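Local coordinates for 5' nucleotidase family protein (Staphylococcus aureus subsp. aureus, PDB 4Q7F) that belongs to the 5'-nucleotidase family, pairing a calcineurin-like metallophosphoesterase domain that binds manganese and magnesium ions with a C-terminal domain that shares the ligand pocket, at residues Y437-H445 with V454-V464; L351-C361 with Q468-N476. All coordinates share one frame; numbering follows the deposited sequence. Where two conformers were deposited one is given.

Interaction 1: Y437-H445 with V454-V464; sequences YGGVSYTIH and VSNMMIQGHAV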
loop_
_atom_site.group_PDB
_atom_site.type_symbol
_atom_site.label_atom_id
_atom_site.label_comp_id
_atom_site.label_asym_id
_atom_site.label_seq_id
_atom_site.Cartn_x
_atom_site.Cartn_y
_atom_site.Cartn_z
ATOM N N TYR A 437 19.681 4.464 -9.099
ATOM C CA TYR A 437 20.827 4.620 -8.213
ATOM C C TYR A 437 21.700 5.818 -8.528
ATOM O O TYR A 437 21.863 6.211 -9.675
ATOM C CB TYR A 437 21.710 3.353 -8.268
ATOM C CG TYR A 437 20.982 2.092 -7.862
ATOM C CD1 TYR A 437 20.122 1.448 -8.743
ATOM C CD2 TYR A 437 21.199 1.512 -6.606
ATOM C CE1 TYR A 437 19.453 0.287 -8.378
ATOM C CE2 TYR A 437 20.524 0.366 -6.227
ATOM C CZ TYR A 437 19.658 -0.236 -7.114
ATOM O OH TYR A 437 19.030 -1.369 -6.739
ATOM N N GLY A 438 22.270 6.381 -7.479
ATOM C CA GLY A 438 23.196 7.507 -7.592
ATOM C C GLY A 438 24.534 7.179 -6.949
ATOM O O GLY A 438 24.617 6.438 -5.941
ATOM N N GLY A 439 25.602 7.728 -7.522
ATOM C CA GLY A 439 26.914 7.497 -6.987
ATOM C C GLY A 439 27.588 6.342 -7.676
ATOM O O GLY A 439 28.789 6.166 -7.527
ATOM N N VAL A 440 26.809 5.564 -8.428
ATOM C CA VAL A 440 27.322 4.437 -9.172
ATOM C C VAL A 440 26.760 4.528 -10.581
ATOM O O VAL A 440 25.574 4.793 -10.755
ATOM C CB VAL A 440 26.944 3.078 -8.523
ATOM C CG1 VAL A 440 25.446 2.905 -8.381
ATOM C CG2 VAL A 440 27.510 1.907 -9.297
ATOM N N SER A 441 27.630 4.362 -11.579
ATOM C CA SER A 441 27.226 4.361 -12.966
ATOM C C SER A 441 27.181 2.904 -13.410
ATOM O O SER A 441 27.938 2.073 -12.902
ATOM C CB SER A 441 28.172 5.198 -13.847
ATOM O OG SER A 441 29.446 4.630 -13.893
ATOM N N TYR A 442 26.304 2.613 -14.364
ATOM C CA TYR A 442 26.062 1.238 -14.830
ATOM C C TYR A 442 25.280 1.186 -16.130
ATOM O O TYR A 442 24.656 2.155 -16.561
ATOM C CB TYR A 442 25.306 0.445 -13.747
ATOM C CG TYR A 442 24.036 1.126 -13.255
ATOM C CD1 TYR A 442 24.096 2.158 -12.317
ATOM C CD2 TYR A 442 22.769 0.724 -13.697
ATOM C CE1 TYR A 442 22.935 2.791 -11.863
ATOM C CE2 TYR A 442 21.615 1.352 -13.242
ATOM C CZ TYR A 442 21.703 2.384 -12.320
ATOM O OH TYR A 442 20.545 3.011 -11.861
ATOM N N THR A 443 25.322 0.014 -16.743
ATOM C CA THR A 443 24.677 -0.257 -17.982
ATOM C C THR A 443 23.810 -1.480 -17.754
ATOM O O THR A 443 24.279 -2.491 -17.207
ATOM C CB THR A 443 25.703 -0.625 -19.082
ATOM O OG1 THR A 443 26.599 0.470 -19.307
ATOM C CG2 THR A 443 24.982 -0.960 -20.383
ATOM N N ILE A 444 22.533 -1.373 -18.112
ATOM C CA ILE A 444 21.613 -2.496 -18.023
ATOM C C ILE A 444 21.351 -3.010 -19.431
ATOM O O ILE A 444 20.974 -2.238 -20.300
ATOM C CB ILE A 444 20.275 -2.095 -17.363
ATOM C CG1 ILE A 444 20.479 -1.754 -15.877
ATOM C CG2 ILE A 444 19.298 -3.240 -17.493
ATOM C CD1 ILE A 444 19.220 -1.199 -15.177
ATOM N N HIS A 445 21.569 -4.302 -19.649
ATOM C CA HIS A 445 21.323 -4.967 -20.934
ATOM C C HIS A 445 20.082 -5.835 -20.776
ATOM O O HIS A 445 20.170 -6.973 -20.335
ATOM C CB HIS A 445 22.518 -5.834 -21.338
ATOM C CG HIS A 445 23.711 -5.045 -21.771
ATOM N ND1 HIS A 445 23.840 -4.546 -23.045
ATOM C CD2 HIS A 445 24.822 -4.656 -21.104
ATOM C CE1 HIS A 445 24.976 -3.885 -23.152
ATOM N NE2 HIS A 445 25.596 -3.947 -21.991
ATOM N N VAL A 454 23.515 -6.371 -15.496
ATOM C CA VAL A 454 24.226 -5.159 -15.084
ATOM C C VAL A 454 25.714 -5.258 -15.475
ATOM O O VAL A 454 26.349 -6.215 -15.152
ATOM C CB VAL A 454 24.093 -4.916 -13.588
ATOM C CG1 VAL A 454 24.859 -3.663 -13.174
ATOM C CG2 VAL A 454 22.622 -4.778 -13.194
ATOM N N SER A 455 26.196 -4.249 -16.193
ATOM C CA SER A 455 27.569 -4.165 -16.681
ATOM C C SER A 455 28.143 -2.786 -16.423
ATOM O O SER A 455 27.413 -1.834 -16.093
ATOM C CB SER A 455 27.594 -4.411 -18.185
ATOM O OG SER A 455 27.295 -5.755 -18.491
ATOM N N ASN A 456 29.457 -2.702 -16.575
ATOM C CA ASN A 456 30.208 -1.451 -16.482
ATOM C C ASN A 456 30.048 -0.671 -15.168
ATOM O O ASN A 456 30.065 0.567 -15.184
ATOM C CB ASN A 456 29.796 -0.554 -17.658
ATOM C CG ASN A 456 29.893 -1.262 -18.999
ATOM O OD1 ASN A 456 28.884 -1.397 -19.712
ATOM N ND2 ASN A 456 31.106 -1.753 -19.345
HETATM N N MSE A 457 29.944 -1.374 -14.039
HETATM C CA MSE A 457 29.715 -0.683 -12.750
HETATM C C MSE A 457 30.928 0.105 -12.311
HETATM O O MSE A 457 32.016 -0.429 -12.267
HETATM C CB MSE A 457 29.370 -1.662 -11.638
HETATM C CG MSE A 457 27.991 -2.265 -11.775
HETATM SE SE MSE A 457 27.653 -3.370 -10.178
HETATM C CE MSE A 457 27.642 -1.939 -8.857
HETATM N N MSE A 458 30.737 1.376 -11.966
HETATM C CA MSE A 458 31.837 2.221 -11.539
HETATM C C MSE A 458 31.415 3.138 -10.441
HETATM O O MSE A 458 30.375 3.780 -10.528
HETATM C CB MSE A 458 32.363 3.112 -12.668
HETATM C CG MSE A 458 32.805 2.307 -13.876
HETATM SE SE MSE A 458 34.586 1.533 -13.564
HETATM C CE MSE A 458 35.584 3.094 -14.214
ATOM N N ILE A 459 32.260 3.224 -9.417
ATOM C CA ILE A 459 32.042 4.086 -8.253
ATOM C C ILE A 459 33.288 4.968 -8.150
ATOM O O ILE A 459 34.351 4.500 -7.773
ATOM C CB ILE A 459 31.813 3.246 -6.981
ATOM C CG1 ILE A 459 30.554 2.398 -7.163
ATOM C CG2 ILE A 459 31.679 4.146 -5.742
ATOM C CD1 ILE A 459 30.285 1.391 -6.070
ATOM N N GLN A 460 33.167 6.228 -8.557
ATOM C CA GLN A 460 34.269 7.204 -8.508
ATOM C C GLN A 460 35.543 6.809 -9.292
ATOM O O GLN A 460 36.630 6.641 -8.711
ATOM C CB GLN A 460 34.624 7.559 -7.060
ATOM C CG GLN A 460 33.478 8.218 -6.299
ATOM C CD GLN A 460 33.831 8.560 -4.864
ATOM O OE1 GLN A 460 34.915 8.222 -4.373
ATOM N NE2 GLN A 460 32.908 9.234 -4.174
ATOM N N GLY A 461 35.381 6.657 -10.606
ATOM C CA GLY A 461 36.482 6.375 -11.515
ATOM C C GLY A 461 37.076 4.998 -11.393
ATOM O O GLY A 461 38.036 4.648 -12.109
ATOM N N HIS A 462 36.511 4.206 -10.489
ATOM C CA HIS A 462 36.994 2.864 -10.273
ATOM C C HIS A 462 35.897 1.851 -10.426
ATOM O O HIS A 462 34.743 2.082 -10.025
ATOM C CB HIS A 462 37.646 2.730 -8.895
ATOM C CG HIS A 462 39.023 3.319 -8.824
ATOM N ND1 HIS A 462 39.274 4.577 -8.314
ATOM C CD2 HIS A 462 40.220 2.828 -9.224
ATOM C CE1 HIS A 462 40.569 4.828 -8.389
ATOM N NE2 HIS A 462 41.164 3.784 -8.941
ATOM N N ALA A 463 36.286 0.728 -11.008
ATOM C CA ALA A 463 35.410 -0.392 -11.231
ATOM C C ALA A 463 34.981 -0.892 -9.883
ATOM O O ALA A 463 35.745 -0.823 -8.914
ATOM C CB ALA A 463 36.138 -1.488 -12.000
ATOM N N VAL A 464 33.734 -1.332 -9.797
ATOM C CA VAL A 464 33.238 -1.847 -8.553
ATOM C C VAL A 464 33.934 -3.158 -8.251
ATOM O O VAL A 464 33.882 -4.105 -9.041
ATOM C CB VAL A 464 31.711 -2.016 -8.552
ATOM C CG1 VAL A 464 31.255 -2.808 -7.325
ATOM C CG2 VAL A 464 31.052 -0.637 -8.587
HETATM O O HOH W 1 29.610 3.237 -15.851
HETATM O O HOH W 2 28.259 -3.489 -21.483
#

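Interaction 2: L351-C361 with Q468-N476; sequences LLEKSDADVAC and QTYTICVNN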
loop_
_atom_site.group_PDB
_atom_site.type_symbol
_atom_site.label_atom_id
_atom_site.label_comp_id
_atom_site.label_asym_id
_atom_site.label_seq_id
_atom_site.Cartn_x
_atom_site.Cartn_y
_atom_site.Cartn_z
ATOM N N LEU A 351 19.916 12.520 -1.053
ATOM C CA LEU A 351 20.207 11.375 -0.203
ATOM C C LEU A 351 21.726 11.191 -0.005
ATOM O O LEU A 351 22.195 10.890 1.101
ATOM C CB LEU A 351 19.574 10.107 -0.786
ATOM C CG LEU A 351 18.054 10.020 -0.791
ATOM C CD1 LEU A 351 17.611 8.784 -1.573
ATOM C CD2 LEU A 351 17.448 10.024 0.605
ATOM N N LEU A 352 22.498 11.365 -1.068
ATOM C CA LEU A 352 23.948 11.270 -0.936
ATOM C C LEU A 352 24.487 12.340 0.021
ATOM O O LEU A 352 25.328 12.047 0.853
ATOM C CB LEU A 352 24.642 11.360 -2.287
ATOM C CG LEU A 352 24.433 10.114 -3.150
ATOM C CD1 LEU A 352 24.844 10.385 -4.582
ATOM C CD2 LEU A 352 25.167 8.910 -2.585
ATOM N N GLU A 353 23.967 13.558 -0.081
ATOM C CA GLU A 353 24.415 14.665 0.766
ATOM C C GLU A 353 24.023 14.517 2.226
ATOM O O GLU A 353 24.774 14.907 3.118
ATOM C CB GLU A 353 23.878 15.985 0.224
ATOM C CG GLU A 353 24.508 16.358 -1.096
ATOM C CD GLU A 353 26.005 16.546 -0.972
ATOM O OE1 GLU A 353 26.428 17.351 -0.117
ATOM O OE2 GLU A 353 26.755 15.906 -1.740
ATOM N N LYS A 354 22.843 13.962 2.472
ATOM C CA LYS A 354 22.369 13.762 3.820
ATOM C C LYS A 354 23.099 12.607 4.501
ATOM O O LYS A 354 23.433 12.696 5.678
ATOM C CB LYS A 354 20.876 13.439 3.805
ATOM C CG LYS A 354 20.232 13.245 5.166
ATOM C CD LYS A 354 20.263 14.523 5.998
ATOM C CE LYS A 354 19.465 14.327 7.274
ATOM N NZ LYS A 354 19.340 15.572 8.053
ATOM N N SER A 355 23.366 11.548 3.739
ATOM C CA SER A 355 23.904 10.302 4.297
ATOM C C SER A 355 25.403 10.063 4.219
ATOM O O SER A 355 25.953 9.264 5.005
ATOM C CB SER A 355 23.224 9.130 3.568
ATOM O OG SER A 355 23.730 8.996 2.246
ATOM N N ASP A 356 26.050 10.745 3.274
ATOM C CA ASP A 356 27.486 10.610 3.014
ATOM C C ASP A 356 27.865 9.201 2.558
ATOM O O ASP A 356 29.018 8.803 2.669
ATOM C CB ASP A 356 28.327 11.047 4.227
ATOM C CG ASP A 356 28.165 12.531 4.551
ATOM O OD1 ASP A 356 27.633 13.297 3.708
ATOM O OD2 ASP A 356 28.581 12.933 5.652
ATOM N N ALA A 357 26.898 8.455 2.029
ATOM C CA ALA A 357 27.161 7.091 1.532
ATOM C C ALA A 357 27.834 7.124 0.181
ATOM O O ALA A 357 27.834 8.155 -0.492
ATOM C CB ALA A 357 25.876 6.301 1.417
ATOM N N ASP A 358 28.384 5.989 -0.236
ATOM C CA ASP A 358 28.995 5.913 -1.559
ATOM C C ASP A 358 27.917 5.898 -2.633
ATOM O O ASP A 358 28.116 6.427 -3.729
ATOM C CB ASP A 358 29.800 4.620 -1.737
ATOM C CG ASP A 358 30.885 4.437 -0.685
ATOM O OD1 ASP A 358 31.576 5.421 -0.323
ATOM O OD2 ASP A 358 31.046 3.284 -0.228
ATOM N N VAL A 359 26.779 5.268 -2.309
ATOM C CA VAL A 359 25.712 5.070 -3.246
ATOM C C VAL A 359 24.371 5.340 -2.552
ATOM O O VAL A 359 24.253 5.213 -1.324
ATOM C CB VAL A 359 25.746 3.621 -3.779
ATOM C CG1 VAL A 359 24.595 3.338 -4.733
ATOM C CG2 VAL A 359 27.094 3.344 -4.459
ATOM N N ALA A 360 23.413 5.791 -3.337
ATOM C CA ALA A 360 22.046 6.007 -2.853
ATOM C C ALA A 360 21.084 5.492 -3.912
ATOM O O ALA A 360 21.487 5.224 -5.051
ATOM C CB ALA A 360 21.796 7.465 -2.557
ATOM N N CYS A 361 19.821 5.315 -3.537
ATOM C CA CYS A 361 18.821 4.906 -4.488
ATOM C C CYS A 361 17.445 5.294 -3.993
ATOM O O CYS A 361 17.254 5.513 -2.795
ATOM C CB CYS A 361 18.861 3.419 -4.751
ATOM S SG CYS A 361 18.339 2.397 -3.354
ATOM N N GLN A 468 35.120 -5.509 -2.155
ATOM C CA GLN A 468 35.276 -4.339 -1.280
ATOM C C GLN A 468 33.957 -4.011 -0.608
ATOM O O GLN A 468 32.916 -4.343 -1.145
ATOM C CB GLN A 468 35.744 -3.118 -2.072
ATOM C CG GLN A 468 35.828 -1.835 -1.248
ATOM C CD GLN A 468 36.487 -0.688 -1.996
ATOM O OE1 GLN A 468 37.398 -0.896 -2.800
ATOM N NE2 GLN A 468 36.043 0.535 -1.715
ATOM N N THR A 469 34.003 -3.350 0.551
ATOM C CA THR A 469 32.785 -2.944 1.261
ATOM C C THR A 469 32.407 -1.495 0.868
ATOM O O THR A 469 33.256 -0.609 0.905
ATOM C CB THR A 469 32.985 -3.007 2.789
ATOM O OG1 THR A 469 33.358 -4.330 3.186
ATOM C CG2 THR A 469 31.718 -2.630 3.512
ATOM N N TYR A 470 31.147 -1.266 0.501
ATOM C CA TYR A 470 30.656 0.068 0.108
ATOM C C TYR A 470 29.471 0.380 0.963
ATOM O O TYR A 470 28.967 -0.506 1.636
ATOM C CB TYR A 470 30.220 0.091 -1.360
ATOM C CG TYR A 470 31.302 -0.276 -2.344
ATOM C CD1 TYR A 470 32.161 0.684 -2.860
ATOM C CD2 TYR A 470 31.469 -1.588 -2.757
ATOM C CE1 TYR A 470 33.166 0.342 -3.767
ATOM C CE2 TYR A 470 32.485 -1.941 -3.650
ATOM C CZ TYR A 470 33.311 -0.967 -4.162
ATOM O OH TYR A 470 34.309 -1.305 -5.061
ATOM N N THR A 471 29.043 1.634 0.951
ATOM C CA THR A 471 27.857 2.049 1.694
ATOM C C THR A 471 26.768 2.558 0.759
ATOM O O THR A 471 27.041 3.256 -0.222
ATOM C CB THR A 471 28.141 3.135 2.754
ATOM O OG1 THR A 471 28.813 4.251 2.162
ATOM C CG2 THR A 471 28.987 2.564 3.847
ATOM N N ILE A 472 25.518 2.232 1.106
ATOM C CA ILE A 472 24.400 2.632 0.302
ATOM C C ILE A 472 23.273 3.159 1.177
ATOM O O ILE A 472 22.958 2.596 2.219
ATOM C CB ILE A 472 23.928 1.482 -0.634
ATOM C CG1 ILE A 472 22.824 1.953 -1.572
ATOM C CG2 ILE A 472 23.467 0.264 0.162
ATOM C CD1 ILE A 472 22.481 0.943 -2.657
ATOM N N CYS A 473 22.740 4.293 0.770
ATOM C CA CYS A 473 21.571 4.886 1.440
ATOM C C CYS A 473 20.320 4.337 0.769
ATOM O O CYS A 473 20.111 4.524 -0.455
ATOM C CB CYS A 473 21.594 6.404 1.303
ATOM S SG CYS A 473 20.288 7.215 2.221
ATOM N N VAL A 474 19.495 3.633 1.547
ATOM C CA VAL A 474 18.242 3.101 1.056
ATOM C C VAL A 474 17.138 3.533 2.014
ATOM O O VAL A 474 17.412 3.996 3.136
ATOM C CB VAL A 474 18.265 1.569 0.930
ATOM C CG1 VAL A 474 19.492 1.138 0.132
ATOM C CG2 VAL A 474 18.263 0.898 2.301
ATOM N N ASN A 475 15.882 3.425 1.585
ATOM C CA ASN A 475 14.781 3.763 2.528
ATOM C C ASN A 475 14.501 2.595 3.486
ATOM O O ASN A 475 14.979 1.477 3.250
ATOM C CB ASN A 475 13.547 4.245 1.796
ATOM C CG ASN A 475 12.891 3.175 0.933
ATOM O OD1 ASN A 475 12.727 2.035 1.334
ATOM N ND2 ASN A 475 12.430 3.582 -0.215
ATOM N N ASN A 476 13.733 2.831 4.547
ATOM C CA ASN A 476 13.507 1.773 5.540
ATOM C C ASN A 476 12.768 0.564 4.981
ATOM O O ASN A 476 12.967 -0.568 5.458
ATOM C CB ASN A 476 12.777 2.290 6.765
ATOM C CG ASN A 476 11.361 2.670 6.475
ATOM O OD1 ASN A 476 11.101 3.669 5.812
ATOM N ND2 ASN A 476 10.431 1.892 6.987
HETATM O O HOH W 3 29.565 5.987 4.044
HETATM O O HOH W 4 15.673 3.049 -1.317
#

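Interaction 1: Y437-H445 with V454-V464
Ser441 and Met458, then Thr443 and Ser455, form the two hydrogen-bonded pairs of an antiparallel hairpin whose strands 441-445 and 454-459 run at 167°, and the one-residue slip between these pairs is a beta bulge. Each pair closes a ring of two backbone bonds, the shortest from Ser455 N to Thr443 O at 2.8 Å. Asn456, with both phi and psi positive in the bulge, turns its side chain toward the facing strand, where Thr443 OG1 donates to Asn456 OD1 at 3.0 Å. Thr443 OG1 lies anti to its carbonyl carbon (chi1 -61°) and arrives 20° off the amide's carbonyl plane. Asn456 OD1 also accepts a hydrogen bond from a water that lies 2.7 Å from His445 NE2, while His445 ND1 bonds to Lys527 O. A second water donates to Asn456 O. On the apolar side, Val440 CG2 is 3.7 Å from Ile459 CG1 and 3.9 Å from CE of selenomethionine Met457, and Tyr442 CB rests near Val454 CG1. The chemistry is therefore divided: backbone bonds set the register, Asn456 OD1, at the bulge, is gripped by the Thr443 hydroxyl and a water, and the aliphatic branches pack on Val359 and on helix 397-408.

Interaction 2: L351-C361 with Q468-N476
A parallel strand pair inside the mixed five-stranded sheet of the C-terminal domain, this buried contact joins strand 359-363, which follows helix 342-355, to strand 469-475, although 106 residues separate the two segments. The short strand axes are 4.4 Å apart and 19° from parallel. Val359 pairs with Ile472 and Ala360 with Cys473, and the backbone bonds alternate as parallel pairing requires: Val359 N to Thr471 O, Cys473 N to Val359 O at 2.7 Å, and Cys361 N to Cys473 O.

Just before the strand, Asp358 and Thr471 bond reciprocally while their side chains cross at about a right angle. Thr471 N donates to Asp358 OD2 at 2.9 Å, meeting the carboxylate from above, 41° out of its plane. In return Asp358 N donates to Thr471 OG1, which chi1 of 54° sets between its own backbone N and carbonyl carbon. The two bonds tie the loop to strand 469-475 one residue before the parallel pairing begins.

The sheet's two faces differ. On one, Val359 CG1 meets Ile472 CD1 at 3.8 Å, and Tyr437 of the strand beyond also touches Ile472. On the other, Cys473 lies under the helix end: its CB faces Ala360 CB and its SG lies 3.8 Å from Ser355 CB, with Leu351 CB a little farther off. Val392, from the strand on the far side of 469-475, touches Ser355, Ala357 and Thr471.

At its C-terminal end the strand leads to Asn475, which touches the bound ligand and, as N-cap of helix 476-479, accepts from Arg478 N. Ser355, at the end of helix 342-355, makes an ST turn. Its OG donates to Leu351 O at 2.7 Å, accepts from Ala357 N, and sits 3.5 Å from Cys473 CB.

Interaction 1 is nested along the chain within the loop that interaction 2 closes, and their centres lie about 14 Å apart. Strand 435-438 borders strand 359-363 in the five-stranded sheet, where Gly438 N is 2.8 Å from Ala360 O, a probable hydrogen bond, and Tyr437 CD2 packs 3.5 Å from Cys361 CB. The chain then leaves that sheet at Gly439 for the hairpin, and returns through Val464, whose CA is 3.7 Å from Tyr470 OH, itself hydrogen-bonded to Asp465 N. Interaction 2 carries the one pocket residue of the two contacts, Asn475, and its Val474 side chain lies about 10 Å from the ligand. Interaction 1 meets interaction 2 where strands 435-438 and 359-363 adjoin.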